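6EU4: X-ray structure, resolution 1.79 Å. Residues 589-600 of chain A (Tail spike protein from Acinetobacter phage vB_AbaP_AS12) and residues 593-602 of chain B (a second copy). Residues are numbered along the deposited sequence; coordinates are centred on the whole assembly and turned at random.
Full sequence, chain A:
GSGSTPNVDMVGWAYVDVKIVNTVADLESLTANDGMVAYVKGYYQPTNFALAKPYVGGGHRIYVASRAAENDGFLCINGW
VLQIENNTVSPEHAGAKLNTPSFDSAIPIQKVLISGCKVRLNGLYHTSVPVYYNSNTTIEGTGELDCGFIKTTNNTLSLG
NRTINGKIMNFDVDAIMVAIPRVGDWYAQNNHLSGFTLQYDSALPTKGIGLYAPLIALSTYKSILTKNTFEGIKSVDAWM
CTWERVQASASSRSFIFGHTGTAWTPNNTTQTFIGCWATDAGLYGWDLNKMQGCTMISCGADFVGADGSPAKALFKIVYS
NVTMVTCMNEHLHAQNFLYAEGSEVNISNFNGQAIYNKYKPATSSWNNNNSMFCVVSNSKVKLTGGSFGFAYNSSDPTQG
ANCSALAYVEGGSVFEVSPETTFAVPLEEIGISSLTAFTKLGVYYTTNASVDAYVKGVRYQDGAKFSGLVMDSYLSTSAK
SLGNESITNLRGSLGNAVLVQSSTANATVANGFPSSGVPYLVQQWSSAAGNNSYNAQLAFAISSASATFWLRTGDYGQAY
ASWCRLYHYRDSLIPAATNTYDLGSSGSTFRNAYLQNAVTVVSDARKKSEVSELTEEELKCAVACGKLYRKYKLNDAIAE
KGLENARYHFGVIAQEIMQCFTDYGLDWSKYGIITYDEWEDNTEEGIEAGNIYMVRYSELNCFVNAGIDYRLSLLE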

# COMPACT_ATOMS: atom_id res chain seq x y z
N THR A 589 16.09 65.13 29.16
CA THR A 589 16.42 65.04 30.57
C THR A 589 15.49 64.05 31.26
O THR A 589 14.36 63.82 30.84
N PHE A 590 15.97 63.50 32.37
CA PHE A 590 15.07 62.94 33.35
C PHE A 590 14.47 64.07 34.16
O PHE A 590 15.12 65.08 34.43
N ARG A 591 13.19 63.93 34.50
CA ARG A 591 12.47 65.01 35.16
C ARG A 591 12.98 65.24 36.57
O ARG A 591 13.45 66.33 36.92
N ASN A 592 12.90 64.21 37.42
CA ASN A 592 13.41 64.26 38.78
C ASN A 592 14.22 63.01 39.05
O ASN A 592 14.14 62.01 38.33
N ALA A 593 15.01 63.07 40.12
CA ALA A 593 15.76 61.92 40.62
C ALA A 593 15.57 61.87 42.12
O ALA A 593 15.74 62.89 42.81
N TYR A 594 15.21 60.70 42.62
CA TYR A 594 14.95 60.50 44.04
C TYR A 594 16.04 59.58 44.56
O TYR A 594 16.05 58.38 44.25
N LEU A 595 16.96 60.15 45.33
CA LEU A 595 18.03 59.42 45.97
C LEU A 595 17.88 59.50 47.48
O LEU A 595 17.43 60.52 48.02
N GLN A 596 18.25 58.41 48.16
CA GLN A 596 18.32 58.42 49.62
C GLN A 596 19.45 59.32 50.11
O GLN A 596 19.34 59.93 51.18
N ASN A 597 20.54 59.40 49.35
CA ASN A 597 21.72 60.17 49.73
C ASN A 597 22.12 61.10 48.58
O ASN A 597 21.73 60.90 47.43
N ALA A 598 22.92 62.10 48.92
CA ALA A 598 23.44 63.00 47.90
C ALA A 598 24.30 62.25 46.90
O ALA A 598 24.96 61.26 47.23
N VAL A 599 24.27 62.73 45.65
CA VAL A 599 25.11 62.17 44.59
C VAL A 599 26.56 62.13 45.04
O VAL A 599 27.08 63.08 45.62
N THR A 600 27.22 61.01 44.73
CA THR A 600 28.66 60.87 44.95
C THR A 600 29.38 61.23 43.66
O THR A 600 29.29 60.49 42.67
N ALA B 593 24.90 63.31 34.18
CA ALA B 593 23.47 63.11 34.37
C ALA B 593 22.76 64.41 34.07
O ALA B 593 23.16 65.46 34.58
N TYR B 594 21.74 64.35 33.22
CA TYR B 594 21.00 65.53 32.80
C TYR B 594 19.59 65.46 33.37
O TYR B 594 18.76 64.68 32.89
N LEU B 595 19.32 66.29 34.36
CA LEU B 595 18.01 66.37 35.01
C LEU B 595 17.40 67.75 34.78
O LEU B 595 18.11 68.77 34.73
N GLN B 596 16.08 67.78 34.66
CA GLN B 596 15.40 69.06 34.56
C GLN B 596 15.48 69.82 35.87
O GLN B 596 15.62 71.05 35.88
N ASN B 597 15.43 69.09 36.99
CA ASN B 597 15.43 69.66 38.33
C ASN B 597 16.57 69.07 39.15
O ASN B 597 17.07 67.98 38.87
N ALA B 598 16.97 69.81 40.19
CA ALA B 598 17.99 69.32 41.10
C ALA B 598 17.54 68.01 41.72
O ALA B 598 16.34 67.73 41.85
N VAL B 599 18.52 67.19 42.10
CA VAL B 599 18.21 65.90 42.72
C VAL B 599 17.39 66.14 43.97
O VAL B 599 17.62 67.08 44.73
N THR B 600 16.41 65.27 44.19
CA THR B 600 15.64 65.26 45.43
C THR B 600 16.29 64.24 46.37
O THR B 600 16.23 63.04 46.12
N VAL B 601 16.92 64.73 47.44
CA VAL B 601 17.56 63.84 48.41
C VAL B 601 16.56 63.56 49.52
O VAL B 601 16.22 64.45 50.32
N VAL B 602 16.09 62.32 49.60
CA VAL B 602 15.01 61.94 50.50
C VAL B 602 15.52 61.70 51.93
O VAL B 602 16.58 61.12 52.13

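The most unusual feature of this contact is a break in register: two copies of one chain pair their backbones in two separate ladders, and the alignment slips by one residue between them. F590(A) lies beside L595(B), yet Y594(A) lies beside T600(B), so the loop of chain B carries one residue more between the ladders, and A598(B) is passed over in the register. The example illustrates a general principle: where backbones pair, side chains are left to fill the space around the ladder, and where pairing lapses, side chains and a water can carry the contact.

At the first ladder, F590(A) N donates to Y594(B) O (3.1 Å) and Q596(B) N donates to F590(A) O (2.9 Å). T589(A), a p rotamer whose CA-to-CB bond points toward chain B, adds a side-chain link, its OG1 donating to Q596(B) OE1 at 2.8 Å. Q596(B) reaches it with chi1 t and chi2 p. The ring of F590(A), chi1 m, leads away, leaving its CB to meet L595(B) CD2 at 3.8 Å.

In the slip, A593(A) points toward chain B, and its CB lies 3.7 Å from L595(B) CD1 and 4.2 Å from V599(B) CG2. L595(B), an m,t rotamer, thus touches both F590(A) of the first ladder and A593(A) in the slip. A weak bond from N597(B) N to R591(A) O (3.4 Å) is the sole direct backbone hydrogen bond between the ladders. Water 1 adds a bridge here, accepting from A593(A) N (3.1 Å), donating to A598(B) O (2.7 Å) and hydrogen-bonding T600(B) OG1 (2.8 Å), a hydroxyl placed by an m rotamer.

The second ladder is parallel. T600(B) N donates to A593(A) O (2.8 Å), L595(A) N to T600(B) O (3.1 Å), and V602(B) N to L595(A) O (2.7 Å, nearly linear at 172°). Side chains alternate accordingly. Y594(A), chi1 m, shares one face with T600(B), its CD2 3.8 Å from T600(B) CG2, while V602(B) CG2 approaches the ring edge, 4.3 Å from Y594(A) CD2. L595(A) and V601(B) occupy the other face. L595(A), again m,t, sets CD1 3.7 Å from V599(B) CG1. The t rotamer of V601(B) brings its CG1 to 3.8 Å from Q596(A) O and its CG2 to 3.9 Å from A598(A) CA.

The two copies of V599, both t, also meet each other, CG2 of V599(A) lying 4.0 Å from CG2 of V599(B).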

# COMPACT_ATOMS: atom_id res chain seq x y z
CB THR A 589 16.25 66.39 31.25
OG1 THR A 589 14.86 66.76 31.18
CG2 THR A 589 17.11 67.44 30.57
CB PHE A 590 15.79 61.94 34.26
CG PHE A 590 16.03 60.61 33.60
CD1 PHE A 590 15.00 59.69 33.48
CD2 PHE A 590 17.27 60.29 33.07
CE1 PHE A 590 15.22 58.46 32.85
CE2 PHE A 590 17.49 59.09 32.45
CZ PHE A 590 16.46 58.16 32.34
CB ARG A 591 10.97 64.69 35.17
CG ARG A 591 10.11 65.75 35.83
CD ARG A 591 8.66 65.35 35.75
NE ARG A 591 8.40 64.05 36.37
CZ ARG A 591 7.20 63.47 36.40
NH1 ARG A 591 6.16 64.08 35.85
NH2 ARG A 591 7.03 62.29 36.98
CB ASN A 592 12.27 64.37 39.80
CG ASN A 592 11.68 65.76 39.87
OD1 ASN A 592 12.38 66.74 40.16
ND2 ASN A 592 10.39 65.87 39.58
CB ALA A 593 17.25 62.01 40.27
CB TYR A 594 13.55 59.94 44.27
CG TYR A 594 12.48 60.89 43.82
CD1 TYR A 594 12.00 60.87 42.52
CD2 TYR A 594 11.95 61.84 44.70
CE1 TYR A 594 11.02 61.76 42.09
CE2 TYR A 594 10.97 62.74 44.29
CZ TYR A 594 10.51 62.69 42.98
OH TYR A 594 9.55 63.57 42.54
CB LEU A 595 19.41 59.98 45.58
CG LEU A 595 19.66 60.18 44.09
CD1 LEU A 595 21.08 60.68 43.86
CD2 LEU A 595 19.40 58.91 43.29
CB GLN A 596 18.52 57.00 50.13
CG GLN A 596 18.08 56.81 51.57
CD GLN A 596 16.58 56.92 51.73
OE1 GLN A 596 15.82 56.54 50.83
NE2 GLN A 596 16.14 57.43 52.87
CB ASN A 597 22.89 59.26 50.08
CG ASN A 597 22.50 58.19 51.07
OD1 ASN A 597 22.26 57.03 50.70
ND2 ASN A 597 22.43 58.56 52.33
CB ALA A 598 24.24 64.13 48.56
CB VAL A 599 24.97 63.01 43.31
CG1 VAL A 599 26.03 62.60 42.29
CG2 VAL A 599 23.57 62.85 42.71
CB THR A 600 28.99 59.45 45.39
OG1 THR A 600 28.25 59.12 46.58
CG2 THR A 600 30.49 59.29 45.66
CB ALA B 593 23.15 62.64 35.79
CB TYR B 594 20.97 65.63 31.28
CG TYR B 594 22.35 65.78 30.67
CD1 TYR B 594 23.11 64.67 30.33
CD2 TYR B 594 22.88 67.04 30.44
CE1 TYR B 594 24.36 64.80 29.78
CE2 TYR B 594 24.15 67.18 29.89
CZ TYR B 594 24.88 66.07 29.56
OH TYR B 594 26.13 66.22 29.01
CB LEU B 595 18.10 66.14 36.52
CG LEU B 595 18.91 64.93 36.99
CD1 LEU B 595 18.82 64.84 38.50
CD2 LEU B 595 18.41 63.65 36.36
CB GLN B 596 13.94 68.84 34.15
CG GLN B 596 13.30 70.07 33.55
CD GLN B 596 13.86 70.41 32.18
OE1 GLN B 596 14.26 69.53 31.42
NE2 GLN B 596 13.92 71.70 31.88
CB ASN B 597 14.11 69.39 39.04
CG ASN B 597 12.91 69.81 38.23
OD1 ASN B 597 12.19 68.98 37.68
ND2 ASN B 597 12.69 71.11 38.16
CB ALA B 598 18.27 70.35 42.20
CB VAL B 599 19.51 65.13 43.04
CG1 VAL B 599 19.22 63.93 43.93
CG2 VAL B 599 20.19 64.68 41.75
CB THR B 600 14.18 64.89 45.14
OG1 THR B 600 13.63 65.83 44.21
CG2 THR B 600 13.35 64.90 46.43
CB VAL B 601 18.86 64.45 48.96
CG1 VAL B 601 19.42 63.57 50.07
CG2 VAL B 601 19.89 64.62 47.84
CB VAL B 602 14.28 60.70 49.95
CG1 VAL B 602 13.15 60.26 50.87
CG2 VAL B 602 13.75 61.02 48.57
O HOH W 1 14.58 65.75 41.54